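Local coordinates for protein export chaperone SatS (Mycobacterium tuberculosis H37Rv, PDB 6DNM) that acts as a chaperone for the SecA2 protein export pathway, probably by assisting proteins that this route carries out of the mycobacterial cytoplasm, at residues 113-117 with 118-122; 151-154 with 155-159. All blocks are in the same frame, centred on the assembly; numbering follows the deposited sequence.

Contact 1. Residues 113-117 with 118-122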
loop_
_atom_site.group_PDB
_atom_site.type_symbol
_atom_site.label_atom_id
_atom_site.label_comp_id
_atom_site.label_asym_id
_atom_site.label_seq_id
_atom_site.Cartn_x
_atom_site.Cartn_y
_atom_site.Cartn_z
ATOM N N ASP A 113 -14.427 8.275 -16.479
ATOM C CA ASP A 113 -14.083 9.693 -16.469
ATOM C C ASP A 113 -14.153 10.311 -15.078
ATOM O O ASP A 113 -13.605 11.401 -14.872
ATOM C CB ASP A 113 -14.947 10.469 -17.466
ATOM C CG ASP A 113 -14.929 9.851 -18.853
ATOM O OD1 ASP A 113 -15.962 9.918 -19.552
ATOM O OD2 ASP A 113 -13.881 9.294 -19.241
ATOM N N ALA A 114 -14.800 9.645 -14.121
ATOM C CA ALA A 114 -14.820 10.106 -12.740
ATOM C C ALA A 114 -13.615 9.636 -11.936
ATOM O O ALA A 114 -13.402 10.128 -10.821
ATOM C CB ALA A 114 -16.097 9.639 -12.036
ATOM N N VAL A 115 -12.832 8.701 -12.464
ATOM C CA VAL A 115 -11.701 8.126 -11.741
ATOM C C VAL A 115 -10.444 8.919 -12.066
ATOM O O VAL A 115 -10.111 9.124 -13.242
ATOM C CB VAL A 115 -11.508 6.646 -12.105
ATOM C CG1 VAL A 115 -10.326 6.088 -11.328
ATOM C CG2 VAL A 115 -12.776 5.858 -11.829
ATOM N N ASP A 116 -9.731 9.355 -11.034
ATOM C CA ASP A 116 -8.483 10.067 -11.259
ATOM C C ASP A 116 -7.390 9.071 -11.618
ATOM O O ASP A 116 -7.107 8.143 -10.851
ATOM C CB ASP A 116 -8.074 10.860 -10.023
ATOM C CG ASP A 116 -6.818 11.667 -10.263
ATOM O OD1 ASP A 116 -6.920 12.710 -10.932
ATOM O OD2 ASP A 116 -5.728 11.256 -9.816
ATOM N N ARG A 117 -6.755 9.283 -12.770
ATOM C CA ARG A 117 -5.787 8.316 -13.274
ATOM C C ARG A 117 -4.607 8.159 -12.322
ATOM O O ARG A 117 -4.216 7.038 -11.981
ATOM C CB ARG A 117 -5.318 8.740 -14.662
ATOM C CG ARG A 117 -4.356 7.758 -15.303
ATOM C CD ARG A 117 -3.357 8.489 -16.202
ATOM N NE ARG A 117 -2.566 9.436 -15.425
ATOM C CZ ARG A 117 -1.576 9.088 -14.609
ATOM N NH1 ARG A 117 -1.249 7.811 -14.464
ATOM N NH2 ARG A 117 -0.924 10.015 -13.928
ATOM N N GLU A 118 -4.033 9.274 -11.869
ATOM C CA GLU A 118 -2.873 9.190 -10.987
ATOM C C GLU A 118 -3.214 8.473 -9.683
ATOM O O GLU A 118 -2.460 7.603 -9.228
ATOM C CB GLU A 118 -2.314 10.588 -10.726
ATOM C CG GLU A 118 -0.967 10.580 -10.040
ATOM C CD GLU A 118 -0.654 11.905 -9.375
ATOM O OE1 GLU A 118 0.271 11.946 -8.533
ATOM O OE2 GLU A 118 -1.337 12.909 -9.695
ATOM N N GLN A 119 -4.352 8.811 -9.077
ATOM C CA GLN A 119 -4.778 8.111 -7.870
ATOM C C GLN A 119 -4.871 6.611 -8.114
ATOM O O GLN A 119 -4.378 5.802 -7.317
ATOM C CB GLN A 119 -6.131 8.639 -7.403
ATOM C CG GLN A 119 -6.591 7.920 -6.143
ATOM C CD GLN A 119 -7.969 8.305 -5.695
ATOM O OE1 GLN A 119 -8.597 9.193 -6.273
ATOM N NE2 GLN A 119 -8.448 7.650 -4.642
ATOM N N LEU A 120 -5.519 6.221 -9.202
ATOM C CA LEU A 120 -5.671 4.810 -9.499
ATOM C C LEU A 120 -4.343 4.118 -9.760
ATOM O O LEU A 120 -4.143 3.020 -9.345
ATOM C CB LEU A 120 -6.643 4.607 -10.658
ATOM C CG LEU A 120 -6.950 3.153 -10.996
ATOM C CD1 LEU A 120 -7.618 2.446 -9.834
ATOM C CD2 LEU A 120 -7.777 3.008 -12.261
ATOM N N ASP A 121 -3.440 4.793 -10.444
ATOM C CA ASP A 121 -2.150 4.213 -10.726
ATOM C C ASP A 121 -1.398 3.863 -9.461
ATOM O O ASP A 121 -0.892 2.775 -9.335
ATOM C CB ASP A 121 -1.302 5.087 -11.627
ATOM C CG ASP A 121 -0.217 4.284 -12.279
ATOM O OD1 ASP A 121 0.871 4.206 -11.775
ATOM O OD2 ASP A 121 -0.517 3.629 -13.294
ATOM N N LEU A 122 -1.340 4.819 -8.546
ATOM C CA LEU A 122 -0.739 4.553 -7.241
ATOM C C LEU A 122 -1.483 3.450 -6.494
ATOM O O LEU A 122 -0.857 2.558 -5.909
ATOM C CB LEU A 122 -0.702 5.845 -6.424
ATOM C CG LEU A 122 0.412 6.813 -6.814
ATOM C CD1 LEU A 122 0.053 8.231 -6.377
ATOM C CD2 LEU A 122 1.730 6.366 -6.208
HETATM O O HOH W 1 -10.529 9.011 -8.267
HETATM O O HOH W 2 -4.719 12.031 -12.843
#

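Contact 2. Residues 151-154 with 155-159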
loop_
_atom_site.group_PDB
_atom_site.type_symbol
_atom_site.label_atom_id
_atom_site.label_comp_id
_atom_site.label_asym_id
_atom_site.label_seq_id
_atom_site.Cartn_x
_atom_site.Cartn_y
_atom_site.Cartn_z
ATOM N N GLN A 151 -11.062 -4.555 -16.706
ATOM C CA GLN A 151 -11.240 -3.809 -17.949
ATOM C C GLN A 151 -11.317 -2.303 -17.683
ATOM O O GLN A 151 -10.699 -1.496 -18.392
ATOM C CB GLN A 151 -12.511 -4.321 -18.625
ATOM C CG GLN A 151 -12.990 -3.573 -19.828
ATOM C CD GLN A 151 -14.382 -4.033 -20.230
ATOM O OE1 GLN A 151 -15.376 -3.364 -19.934
ATOM N NE2 GLN A 151 -14.465 -5.187 -20.898
ATOM N N LEU A 152 -12.060 -1.905 -16.651
ATOM C CA LEU A 152 -12.200 -0.485 -16.334
ATOM C C LEU A 152 -10.875 0.117 -15.871
ATOM O O LEU A 152 -10.494 1.215 -16.303
ATOM C CB LEU A 152 -13.292 -0.313 -15.279
ATOM C CG LEU A 152 -13.727 1.108 -14.916
ATOM C CD1 LEU A 152 -13.957 1.967 -16.151
ATOM C CD2 LEU A 152 -14.985 1.053 -14.060
ATOM N N VAL A 153 -10.164 -0.585 -14.988
ATOM C CA VAL A 153 -8.865 -0.117 -14.519
ATOM C C VAL A 153 -7.899 0.038 -15.688
ATOM O O VAL A 153 -7.215 1.062 -15.814
ATOM C CB VAL A 153 -8.326 -1.081 -13.452
ATOM C CG1 VAL A 153 -6.855 -0.782 -13.142
ATOM C CG2 VAL A 153 -9.185 -0.989 -12.200
ATOM N N ALA A 154 -7.822 -0.976 -16.561
ATOM C CA ALA A 154 -6.894 -0.899 -17.690
ATOM C C ALA A 154 -7.215 0.301 -18.573
ATOM O O ALA A 154 -6.308 1.000 -19.043
ATOM C CB ALA A 154 -6.904 -2.207 -18.487
ATOM N N TYR A 155 -8.506 0.571 -18.786
ATOM C CA TYR A 155 -8.891 1.713 -19.604
ATOM C C TYR A 155 -8.446 3.030 -18.974
ATOM O O TYR A 155 -7.859 3.882 -19.653
ATOM C CB TYR A 155 -10.400 1.704 -19.852
ATOM C CG TYR A 155 -10.831 2.912 -20.656
ATOM C CD1 TYR A 155 -10.662 2.942 -22.036
ATOM C CD2 TYR A 155 -11.368 4.037 -20.038
ATOM C CE1 TYR A 155 -11.034 4.046 -22.780
ATOM C CE2 TYR A 155 -11.745 5.151 -20.780
ATOM C CZ TYR A 155 -11.574 5.148 -22.149
ATOM O OH TYR A 155 -11.945 6.256 -22.887
ATOM N N VAL A 156 -8.720 3.219 -17.676
ATOM C CA VAL A 156 -8.361 4.472 -17.010
ATOM C C VAL A 156 -6.853 4.685 -17.040
ATOM O O VAL A 156 -6.374 5.810 -17.215
ATOM C CB VAL A 156 -8.913 4.510 -15.567
ATOM C CG1 VAL A 156 -8.335 5.711 -14.790
ATOM C CG2 VAL A 156 -10.438 4.546 -15.558
ATOM N N LEU A 157 -6.079 3.613 -16.861
ATOM C CA LEU A 157 -4.630 3.747 -16.779
ATOM C C LEU A 157 -3.959 3.908 -18.135
ATOM O O LEU A 157 -2.750 4.166 -18.174
ATOM C CB LEU A 157 -4.034 2.551 -16.035
ATOM C CG LEU A 157 -4.453 2.439 -14.573
ATOM C CD1 LEU A 157 -3.793 1.228 -13.929
ATOM C CD2 LEU A 157 -4.057 3.712 -13.840
ATOM N N ASP A 158 -4.695 3.764 -19.240
ATOM C CA ASP A 158 -4.118 3.891 -20.579
ATOM C C ASP A 158 -4.782 5.038 -21.327
ATOM O O ASP A 158 -5.849 4.849 -21.938
ATOM C CB ASP A 158 -4.284 2.584 -21.355
ATOM C CG ASP A 158 -3.631 2.620 -22.725
ATOM O OD1 ASP A 158 -3.038 3.652 -23.107
ATOM O OD2 ASP A 158 -3.728 1.597 -23.440
ATOM N N PRO A 159 -4.173 6.228 -21.336
ATOM C CA PRO A 159 -4.766 7.355 -22.074
ATOM C C PRO A 159 -4.827 7.166 -23.586
ATOM O O PRO A 159 -5.452 7.992 -24.275
ATOM C CB PRO A 159 -3.869 8.538 -21.685
ATOM C CG PRO A 159 -3.359 8.162 -20.330
ATOM C CD PRO A 159 -3.117 6.677 -20.410
#

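Contact 1. Residues 113-117 with 118-122
Val-115, just before the N-cap, meets Leu-120 in the first turn of the helix, its CG1 methyl lying 4.0 Å from CB of Leu-120 and touching CD2 as well: a hydrophobic staple, N' to N4, joining loop to helix. Asp-116 then serves as the N-cap. A chi1 of -177°, which sets CG opposite the backbone N, turns the carboxylate toward the amides of the first turn, and OD2 accepts from Gln-119 N at 2.9 Å, through its anti side and a little out of the carboxylate plane. OD1 takes a hydrogen bond from a water that in turn accepts from Glu-118 N, so two amides of the turn are served. A second water bridges Asp-116 N to Gln-119 OE1, accepting from the amide and donating to the side chain, which resembles a capping box whose reciprocal half runs through water. The carbonyl O of Asp-116 receives Leu-120 N at 3.0 Å, the first full turn of the helix. Arg-117 repeats the pattern, its O accepting from Asp-121 N at 2.8 Å. Its side chain, bent at chi2 and at chi3 (61°), curls forward along the helix, bringing one guanidinium face over CA of Glu-118, with NH2 3.5 Å from Glu-118 CB. NH1, 4.4 Å from Asp-121 OD2, may feel a weak attraction but is too far for a salt bridge. The contact opens helix 117-134: Val-115 and Leu-120 pack on Phe-108 of helix 104-110 and on Val-156 of helix 148-157, while Gln-119 NE2 donates to Ser-102 O and to Val-100 O at the end of strand 98-100.

Contact 2. Residues 151-154 with 155-159
Three successive i to i+4 backbone hydrogen bonds tie 151-154 to 155-159 in the last turns of an alpha helix: Tyr-155 N to Gln-151 O, Val-156 N to Leu-152 O and Leu-157 N to Val-153 O, each 3.0 Å long. Next, Asp-158 N bonds to Tyr-155 O at 3.2 Å, an i to i+3 link of 3-10 type. Among the side chains, Val-153 and Leu-157 stand next to each other one turn apart, extending alike, and CG1 of Val-153 touches CD1 of Leu-157 at 3.7 Å. Leu-157 carries CG beside its own backbone N (chi1 -64°), which lays that carbon 3.3 Å from Val-153 O, against the very carbonyl its amide bonds to. Val-156 behaves similarly, with CG2 3.4 Å from Leu-152 O; its approach to the Leu-152 side chain is looser, 4.4 Å between CG2 and CD1. Tyr-155 meets the preceding turn through CB, close to the carbonyls of Gln-151 and Leu-152, while the rest of the side chain extends from the helix and touches Ser-161, Lys-164 and Pro-165 in the following loop. Asp-158 OD1 accepts from His-160 N, forming an Asx turn. The apolar side of helix 148-157 lies on helix 117-134, where Val-153 touches Leu-120 and Val-124, and Leu-152 reaches Pro-112 in the loop preceding that helix.

Contacts 1 and 2 show how the beginning of one helix can be packed against the end of another. Their centres are about 9 Å apart, and 113-122 and 151-159 touch directly. An apolar seam runs between them, with Leu-120 CD2 3.7 Å from Val-156 CG1. Beside it Leu-157 CD2 lies 3.6 Å from Asp-121 OD2, and Arg-117 CG approaches Val-156 O at 3.4 Å, so the aliphatic part of the arginine borders the closing turn of contact 2. Thus the capped start of helix 117-134 and the C-terminal turns of helix 148-157 pack against each other within the helical part of this chaperone domain.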